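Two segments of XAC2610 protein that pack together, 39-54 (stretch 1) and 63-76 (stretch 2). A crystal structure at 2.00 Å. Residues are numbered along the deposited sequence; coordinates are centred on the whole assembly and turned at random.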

ATOM      1  N   GLU A  39      13.502  13.704  11.421  1.00 44.52           N
ATOM      2  CA  GLU A  39      12.517  14.369  10.591  1.00 44.50           C
ATOM      3  C   GLU A  39      12.958  14.367   9.137  1.00 44.44           C
ATOM      4  O   GLU A  39      14.053  14.808   8.812  1.00 45.85           O
ATOM      5  CB  GLU A  39      12.245  15.785  11.056  1.00 47.00           C
ATOM      6  CG  GLU A  39      11.103  16.400  10.276  1.00 47.53           C
ATOM      7  CD  GLU A  39      10.490  17.590  10.955  1.00 48.35           C
ATOM      8  OE1 GLU A  39       9.844  18.374  10.248  1.00 48.56           O
ATOM      9  OE2 GLU A  39      10.647  17.737  12.180  1.00 51.32           O
ATOM     10  N   ASP A  40      12.089  13.860   8.269  1.00 42.27           N
ATOM     11  CA  ASP A  40      12.393  13.715   6.861  1.00 42.54           C
ATOM     12  C   ASP A  40      11.886  14.904   6.038  1.00 41.43           C
ATOM     13  O   ASP A  40      12.521  15.307   5.056  1.00 40.50           O
ATOM     14  CB  ASP A  40      11.765  12.423   6.351  1.00 44.28           C
ATOM     15  CG  ASP A  40      12.497  11.854   5.166  1.00 45.27           C
ATOM     16  OD1 ASP A  40      13.686  11.477   5.327  1.00 47.86           O
ATOM     17  OD2 ASP A  40      11.879  11.773   4.090  1.00 44.82           O
ATOM     18  N   SER A  41      10.725  15.422   6.423  1.00 38.57           N
ATOM     19  CA  SER A  41      10.128  16.589   5.798  1.00 39.35           C
ATOM     20  C   SER A  41       9.059  17.081   6.774  1.00 39.75           C
ATOM     21  O   SER A  41       8.785  16.389   7.774  1.00 40.94           O
ATOM     22  CB  SER A  41       9.543  16.230   4.427  1.00 40.86           C
ATOM     23  OG  SER A  41       8.586  15.194   4.546  1.00 43.18           O
ATOM     24  N   PRO A  42       8.472  18.272   6.527  1.00 38.96           N
ATOM     25  CA  PRO A  42       7.491  18.795   7.473  1.00 39.57           C
ATOM     26  C   PRO A  42       6.387  17.798   7.875  1.00 40.05           C
ATOM     27  O   PRO A  42       5.691  17.227   7.019  1.00 41.85           O
ATOM     28  CB  PRO A  42       6.905  20.012   6.736  1.00 40.48           C
ATOM     29  CG  PRO A  42       8.022  20.474   5.863  1.00 40.59           C
ATOM     30  CD  PRO A  42       8.744  19.231   5.435  1.00 39.24           C
ATOM     31  N   GLY A  43       6.257  17.583   9.178  1.00 40.47           N
ATOM     32  CA  GLY A  43       5.249  16.683   9.721  1.00 40.93           C
ATOM     33  C   GLY A  43       5.560  15.195   9.597  1.00 41.15           C
ATOM     34  O   GLY A  43       4.744  14.384  10.002  1.00 41.08           O
ATOM     35  N   ILE A  44       6.720  14.825   9.051  1.00 41.62           N
ATOM     36  CA  ILE A  44       7.018  13.417   8.744  1.00 42.08           C
ATOM     37  C   ILE A  44       8.347  12.939   9.337  1.00 41.80           C
ATOM     38  O   ILE A  44       9.410  13.423   8.958  1.00 40.40           O
ATOM     39  CB  ILE A  44       7.026  13.139   7.215  1.00 43.57           C
ATOM     40  CG1 ILE A  44       5.646  13.420   6.607  1.00 44.70           C
ATOM     41  CG2 ILE A  44       7.404  11.678   6.940  1.00 44.10           C
ATOM     42  CD1 ILE A  44       5.612  13.447   5.095  1.00 45.43           C
ATOM     43  N   MET A  45       8.272  11.966  10.242  1.00 41.22           N
ATOM     44  CA  MET A  45       9.453  11.352  10.821  1.00 42.21           C
ATOM     45  C   MET A  45       9.758  10.036  10.122  1.00 41.15           C
ATOM     46  O   MET A  45       8.857   9.241   9.863  1.00 41.81           O
ATOM     47  CB  MET A  45       9.249  11.075  12.316  1.00 44.86           C
ATOM     48  CG  MET A  45       8.811  12.262  13.161  1.00 47.38           C
ATOM     49  SD  MET A  45      10.024  13.592  13.257  1.00 50.79           S
ATOM     50  CE  MET A  45      11.367  12.817  14.150  1.00 52.65           C
ATOM     51  N   LEU A  46      11.032   9.814   9.823  1.00 40.65           N
ATOM     52  CA  LEU A  46      11.530   8.505   9.410  1.00 40.08           C
ATOM     53  C   LEU A  46      11.997   7.728  10.656  1.00 40.98           C
ATOM     54  O   LEU A  46      12.924   8.146  11.360  1.00 39.64           O
ATOM     55  CB  LEU A  46      12.680   8.660   8.412  1.00 40.95           C
ATOM     56  CG  LEU A  46      13.557   7.437   8.120  1.00 41.66           C
ATOM     57  CD1 LEU A  46      12.730   6.255   7.631  1.00 40.90           C
ATOM     58  CD2 LEU A  46      14.625   7.818   7.102  1.00 43.23           C
ATOM     59  N   CYS A  47      11.334   6.605  10.923  1.00 41.46           N
ATOM     60  CA  CYS A  47      11.682   5.723  12.024  1.00 41.93           C
ATOM     61  C   CYS A  47      12.208   4.416  11.477  1.00 41.96           C
ATOM     62  O   CYS A  47      11.430   3.584  11.010  1.00 39.86           O
ATOM     63  CB  CYS A  47      10.448   5.443  12.875  1.00 42.61           C
ATOM     64  SG  CYS A  47       9.699   6.947  13.518  1.00 45.12           S
ATOM     65  N   ASN A  48      13.519   4.226  11.531  1.00 44.82           N
ATOM     66  CA  ASN A  48      14.105   2.967  11.058  1.00 48.25           C
ATOM     67  C   ASN A  48      15.023   2.256  12.062  1.00 49.37           C
ATOM     68  O   ASN A  48      15.923   1.502  11.667  1.00 47.61           O
ATOM     69  CB  ASN A  48      14.809   3.173   9.720  1.00 49.91           C
ATOM     70  CG  ASN A  48      15.952   4.137   9.811  1.00 51.37           C
ATOM     71  OD1 ASN A  48      16.248   4.677  10.875  1.00 54.39           O
ATOM     72  ND2 ASN A  48      16.606   4.364   8.690  1.00 53.67           N
ATOM     73  N   ARG A  49      14.781   2.494  13.350  1.00 50.34           N
ATOM     74  CA  ARG A  49      15.399   1.713  14.409  1.00 51.48           C
ATOM     75  C   ARG A  49      14.318   0.866  15.083  1.00 50.16           C
ATOM     76  O   ARG A  49      13.723   1.253  16.099  1.00 53.57           O
ATOM     77  CB  ARG A  49      16.124   2.623  15.391  1.00 54.25           C
ATOM     78  CG  ARG A  49      17.382   3.245  14.791  0.60 55.50           C
ATOM     79  CD  ARG A  49      18.643   2.500  15.209  0.60 57.13           C
ATOM     80  NE  ARG A  49      19.012   2.856  16.576  0.60 60.44           N
ATOM     81  CZ  ARG A  49      19.607   3.996  16.934  0.60 62.60           C
ATOM     82  NH1 ARG A  49      19.926   4.919  16.029  0.60 62.42           N
ATOM     83  NH2 ARG A  49      19.884   4.221  18.210  0.60 65.13           N
ATOM     84  N   SER A  50      14.066  -0.282  14.463  1.00 47.39           N
ATOM     85  CA  SER A  50      13.145  -1.302  14.959  1.00 46.02           C
ATOM     86  C   SER A  50      11.792  -0.742  15.338  1.00 43.44           C
ATOM     87  O   SER A  50      11.307  -1.001  16.437  1.00 44.57           O
ATOM     88  CB  SER A  50      13.753  -2.033  16.153  1.00 49.13           C
ATOM     89  OG  SER A  50      15.095  -2.371  15.884  1.00 52.66           O
ATOM     90  N   PRO A  51      11.162   0.013  14.422  1.00 41.29           N
ATOM     91  CA  PRO A  51       9.829   0.508  14.733  1.00 40.20           C
ATOM     92  C   PRO A  51       8.858  -0.663  14.838  1.00 39.41           C
ATOM     93  O   PRO A  51       9.018  -1.643  14.118  1.00 36.92           O
ATOM     94  CB  PRO A  51       9.494   1.385  13.525  1.00 38.82           C
ATOM     95  CG  PRO A  51      10.232   0.746  12.410  1.00 38.96           C
ATOM     96  CD  PRO A  51      11.526   0.277  13.013  1.00 39.57           C
ATOM     97  N   VAL A  52       7.878  -0.552  15.735  1.00 40.84           N
ATOM     98  CA  VAL A  52       6.864  -1.595  15.937  1.00 40.62           C
ATOM     99  C   VAL A  52       5.488  -0.989  15.728  1.00 40.11           C
ATOM    100  O   VAL A  52       5.172   0.036  16.318  1.00 41.01           O
ATOM    101  CB  VAL A  52       6.927  -2.190  17.359  1.00 42.45           C
ATOM    102  CG1 VAL A  52       5.782  -3.174  17.589  1.00 41.90           C
ATOM    103  CG2 VAL A  52       8.275  -2.862  17.594  1.00 44.17           C
ATOM    104  N   VAL A  53       4.684  -1.620  14.879  1.00 38.50           N
ATOM    105  CA  VAL A  53       3.288  -1.252  14.708  1.00 39.27           C
ATOM    106  C   VAL A  53       2.461  -2.421  15.234  1.00 39.73           C
ATOM    107  O   VAL A  53       2.525  -3.531  14.689  1.00 37.06           O
ATOM    108  CB  VAL A  53       2.955  -0.980  13.235  1.00 39.66           C
ATOM    109  CG1 VAL A  53       1.453  -0.801  13.038  1.00 40.30           C
ATOM    110  CG2 VAL A  53       3.730   0.243  12.743  1.00 41.68           C
ATOM    111  N   GLU A  54       1.721  -2.177  16.313  1.00 39.78           N
ATOM    112  CA  GLU A  54       0.906  -3.213  16.938  1.00 40.58           C
ATOM    113  C   GLU A  54      -0.573  -2.966  16.658  1.00 39.43           C
ATOM    114  O   GLU A  54      -1.081  -1.877  16.930  1.00 38.43           O
ATOM    115  CB  GLU A  54       1.134  -3.263  18.443  1.00 43.01           C
ATOM    116  CG  GLU A  54       0.572  -4.523  19.077  1.00 45.18           C
ATOM    117  CD  GLU A  54       0.667  -4.508  20.580  1.00 49.72           C
ATOM    118  OE1 GLU A  54      -0.143  -3.799  21.229  1.00 52.55           O
ATOM    119  OE2 GLU A  54       1.540  -5.233  21.106  1.00 54.35           O
ATOM    120  N   ILE A  63      -1.408  -8.087  17.475  1.00 36.49           N
ATOM    121  CA  ILE A  63      -0.402  -8.561  16.525  1.00 36.46           C
ATOM    122  C   ILE A  63       0.638  -7.454  16.304  1.00 37.31           C
ATOM    123  O   ILE A  63       0.280  -6.314  15.987  1.00 37.05           O
ATOM    124  CB  ILE A  63      -1.059  -8.947  15.179  1.00 36.52           C
ATOM    125  CG1 ILE A  63      -2.090 -10.071  15.399  1.00 36.79           C
ATOM    126  CG2 ILE A  63       0.001  -9.364  14.173  1.00 36.41           C
ATOM    127  CD1 ILE A  63      -3.070 -10.274  14.261  1.00 37.34           C
ATOM    128  N   ALA A  64       1.915  -7.788  16.480  1.00 38.15           N
ATOM    129  CA  ALA A  64       3.017  -6.829  16.304  1.00 38.44           C
ATOM    130  C   ALA A  64       3.660  -6.966  14.922  1.00 37.40           C
ATOM    131  O   ALA A  64       4.029  -8.057  14.509  1.00 39.17           O
ATOM    132  CB  ALA A  64       4.071  -7.029  17.387  1.00 40.19           C
ATOM    133  N   LEU A  65       3.787  -5.857  14.211  1.00 36.04           N
ATOM    134  CA  LEU A  65       4.489  -5.834  12.945  1.00 36.20           C
ATOM    135  C   LEU A  65       5.808  -5.137  13.168  1.00 37.70           C
ATOM    136  O   LEU A  65       5.866  -4.165  13.936  1.00 37.34           O
ATOM    137  CB  LEU A  65       3.686  -5.078  11.900  1.00 35.42           C
ATOM    138  CG  LEU A  65       2.276  -5.576  11.632  1.00 35.22           C
ATOM    139  CD1 LEU A  65       1.597  -4.623  10.673  1.00 35.81           C
ATOM    140  CD2 LEU A  65       2.301  -6.983  11.069  1.00 36.94           C
ATOM    141  N   GLU A  66       6.853  -5.634  12.510  1.00 39.81           N
ATOM    142  CA  GLU A  66       8.175  -5.031  12.568  1.00 44.04           C
ATOM    143  C   GLU A  66       8.670  -4.644  11.164  1.00 41.99           C
ATOM    144  O   GLU A  66       9.484  -5.359  10.574  1.00 43.51           O
ATOM    145  CB  GLU A  66       9.168  -5.973  13.242  1.00 48.14           C
ATOM    146  CG  GLU A  66       8.899  -6.213  14.725  1.00 52.62           C
ATOM    147  CD  GLU A  66       8.146  -7.501  15.021  1.00 57.37           C
ATOM    148  OE1 GLU A  66       7.699  -8.199  14.075  1.00 59.17           O
ATOM    149  OE2 GLU A  66       8.010  -7.824  16.224  1.00 63.69           O
ATOM    150  N   PRO A  67       8.177  -3.509  10.629  1.00 39.41           N
ATOM    151  CA  PRO A  67       8.624  -3.070   9.302  1.00 38.67           C
ATOM    152  C   PRO A  67      10.089  -2.598   9.282  1.00 39.69           C
ATOM    153  O   PRO A  67      10.626  -2.120  10.297  1.00 40.67           O
ATOM    154  CB  PRO A  67       7.663  -1.924   8.960  1.00 37.56           C
ATOM    155  CG  PRO A  67       7.212  -1.401  10.281  1.00 37.52           C
ATOM    156  CD  PRO A  67       7.182  -2.583  11.212  1.00 38.24           C
ATOM    157  N   GLU A  68      10.727  -2.732   8.125  1.00 40.47           N
ATOM    158  CA  GLU A  68      12.146  -2.362   7.980  1.00 41.10           C
ATOM    159  C   GLU A  68      12.346  -0.874   8.286  1.00 40.15           C
ATOM    160  O   GLU A  68      13.382  -0.463   8.797  1.00 40.65           O
ATOM    161  CB  GLU A  68      12.653  -2.723   6.570  1.00 42.99           C
ATOM    162  CG  GLU A  68      14.156  -2.978   6.504  0.60 46.97           C
ATOM    163  CD  GLU A  68      14.585  -3.840   5.324  0.60 48.82           C
ATOM    164  OE1 GLU A  68      15.597  -3.487   4.681  0.60 52.12           O
ATOM    165  OE2 GLU A  68      13.931  -4.873   5.043  0.60 49.10           O
ATOM    166  N   ALA A  69      11.344  -0.068   7.950  1.00 37.42           N
ATOM    167  CA  ALA A  69      11.292   1.327   8.365  1.00 36.38           C
ATOM    168  C   ALA A  69       9.838   1.778   8.406  1.00 34.82           C
ATOM    169  O   ALA A  69       8.954   1.067   7.936  1.00 33.26           O
ATOM    170  CB  ALA A  69      12.119   2.204   7.425  1.00 36.32           C
ATOM    171  N   LEU A  70       9.595   2.946   9.002  1.00 34.83           N
ATOM    172  CA  LEU A  70       8.249   3.520   9.106  1.00 33.92           C
ATOM    173  C   LEU A  70       8.316   5.045   8.954  1.00 35.08           C
ATOM    174  O   LEU A  70       9.062   5.731   9.686  1.00 35.13           O
ATOM    175  CB  LEU A  70       7.605   3.163  10.455  1.00 33.65           C
ATOM    176  CG  LEU A  70       6.180   3.707  10.708  1.00 33.62           C
ATOM    177  CD1 LEU A  70       5.163   3.089   9.767  1.00 33.87           C
ATOM    178  CD2 LEU A  70       5.744   3.488  12.149  1.00 33.38           C
ATOM    179  N   TYR A  71       7.542   5.555   7.997  1.00 34.95           N
ATOM    180  CA  TYR A  71       7.367   6.984   7.794  1.00 35.25           C
ATOM    181  C   TYR A  71       6.070   7.383   8.456  1.00 35.54           C
ATOM    182  O   TYR A  71       4.998   7.012   7.981  1.00 35.26           O
ATOM    183  CB  TYR A  71       7.325   7.327   6.308  1.00 34.45           C
ATOM    184  CG  TYR A  71       8.667   7.202   5.634  1.00 34.63           C
ATOM    185  CD1 TYR A  71       9.127   5.969   5.184  1.00 34.77           C
ATOM    186  CD2 TYR A  71       9.474   8.313   5.440  1.00 36.17           C
ATOM    187  CE1 TYR A  71      10.365   5.845   4.585  1.00 36.14           C
ATOM    188  CE2 TYR A  71      10.712   8.202   4.827  1.00 36.50           C
ATOM    189  CZ  TYR A  71      11.155   6.971   4.408  1.00 36.92           C
ATOM    190  OH  TYR A  71      12.388   6.858   3.797  1.00 39.81           O
ATOM    191  N   VAL A  72       6.199   8.132   9.548  1.00 36.66           N
ATOM    192  CA  VAL A  72       5.075   8.597  10.368  1.00 37.31           C
ATOM    193  C   VAL A  72       4.707  10.039  10.000  1.00 37.26           C
ATOM    194  O   VAL A  72       5.413  10.991  10.352  1.00 36.71           O
ATOM    195  CB  VAL A  72       5.432   8.530  11.874  1.00 38.05           C
ATOM    196  CG1 VAL A  72       4.267   9.006  12.739  1.00 38.50           C
ATOM    197  CG2 VAL A  72       5.835   7.115  12.260  1.00 38.41           C
ATOM    198  N   ASP A  73       3.606  10.189   9.280  1.00 37.12           N
ATOM    199  CA  ASP A  73       3.122  11.498   8.880  1.00 37.72           C
ATOM    200  C   ASP A  73       2.078  11.919   9.898  1.00 38.43           C
ATOM    201  O   ASP A  73       0.957  11.384   9.929  1.00 37.98           O
ATOM    202  CB  ASP A  73       2.539  11.430   7.467  1.00 38.21           C
ATOM    203  CG  ASP A  73       2.082  12.783   6.944  1.00 40.33           C
ATOM    204  OD1 ASP A  73       1.998  13.770   7.722  1.00 41.11           O
ATOM    205  OD2 ASP A  73       1.783  12.848   5.734  1.00 40.78           O
ATOM    206  N   SER A  74       2.450  12.879  10.742  1.00 38.62           N
ATOM    207  CA  SER A  74       1.553  13.369  11.778  1.00 40.29           C
ATOM    208  C   SER A  74       0.367  14.169  11.221  1.00 41.02           C
ATOM    209  O   SER A  74      -0.569  14.447  11.957  1.00 41.97           O
ATOM    210  CB  SER A  74       2.314  14.206  12.814  1.00 40.65           C
ATOM    211  OG  SER A  74       2.678  15.457  12.258  1.00 42.46           O
ATOM    212  N   ASN A  75       0.407  14.515   9.934  1.00 41.68           N
ATOM    213  CA  ASN A  75      -0.706  15.190   9.253  1.00 44.11           C
ATOM    214  C   ASN A  75      -1.584  14.249   8.395  1.00 44.77           C
ATOM    215  O   ASN A  75      -2.585  14.692   7.816  1.00 45.00           O
ATOM    216  CB  ASN A  75      -0.147  16.351   8.410  1.00 45.32           C
ATOM    217  CG  ASN A  75       0.590  17.379   9.260  1.00 46.62           C
ATOM    218  OD1 ASN A  75       1.714  17.778   8.960  1.00 48.36           O
ATOM    219  ND2 ASN A  75      -0.035  17.790  10.342  1.00 47.00           N
ATOM    220  N   SER A  76      -1.210  12.962   8.322  1.00 42.42           N
ATOM    221  CA  SER A  76      -1.989  11.943   7.604  1.00 42.11           C
ATOM    222  C   SER A  76      -1.602  10.521   8.079  1.00 40.95           C
ATOM    223  O   SER A  76      -1.018   9.720   7.344  1.00 39.47           O
ATOM    224  CB  SER A  76      -1.791  12.093   6.095  1.00 43.19           C
ATOM    225  OG  SER A  76      -2.802  11.407   5.378  1.00 44.32           O
TER
HETATM  226  O   HOH W   1       3.084  16.129   6.820  1.00 38.63           O
HETATM  227  O   HOH W   2      10.851  -2.940  12.946  1.00 34.61           O

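The two stretches pair twice as antiparallel strands, and the register slips by one residue between the ladders. The slip falls where two prolines meet: Pro51 and Pro67 have no amide hydrogen to give a ladder, and their rings touch instead, CG to CG at 4.3 Å. Water 2 serves the carbonyls left there, donating to Pro51 O at 2.5 Å and to Pro67 O at 2.8 Å.

In the longer ladder, residues 44-47 run against 70-73. Met45 and Val72 exchange a reciprocal pair of hydrogen bonds, Met45 N to Val72 O at 3.0 Å and Val72 N to Met45 O at 2.9 Å; Cys47 and Leu70 do likewise, with Cys47 N to Leu70 O at 2.7 Å. Beyond the proline break, Val53 and Leu65 repeat the pattern, Leu65 N reaching Val53 O at 2.7 Å.

Alternation sorts the side chains onto two faces. On one, apolar groups close over the break: Val53 CG2 lies 3.9 Å from Leu70 CD2, joining the ladders, and Pro51 CB packs 4.0 Å from Leu70 CB. Cys47 SG, covalently bonded elsewhere in the structure, also packs 4.1 Å from Val72 CG2. On the other face, Leu46 lays CD1 over the Tyr71 ring, 3.9 Å from its centroid, a CH-pi contact that suits a methyl and an aromatic face. Ile44 CG2 sits at the ring edge, 4.2 Å from Tyr71 CD2.

Two turns finish the longer ladder. Gly43, in a type II turn, has a positive phi that favours glycine, and a CB here would clash with Asn75 OD1. Its carbonyl O accepts from Ser74 N at 2.8 Å. In the facing type I turn, Asp73 OD1 accepts from Asn75 N at 2.8 Å, a short acidic side chain bracing the turn it begins.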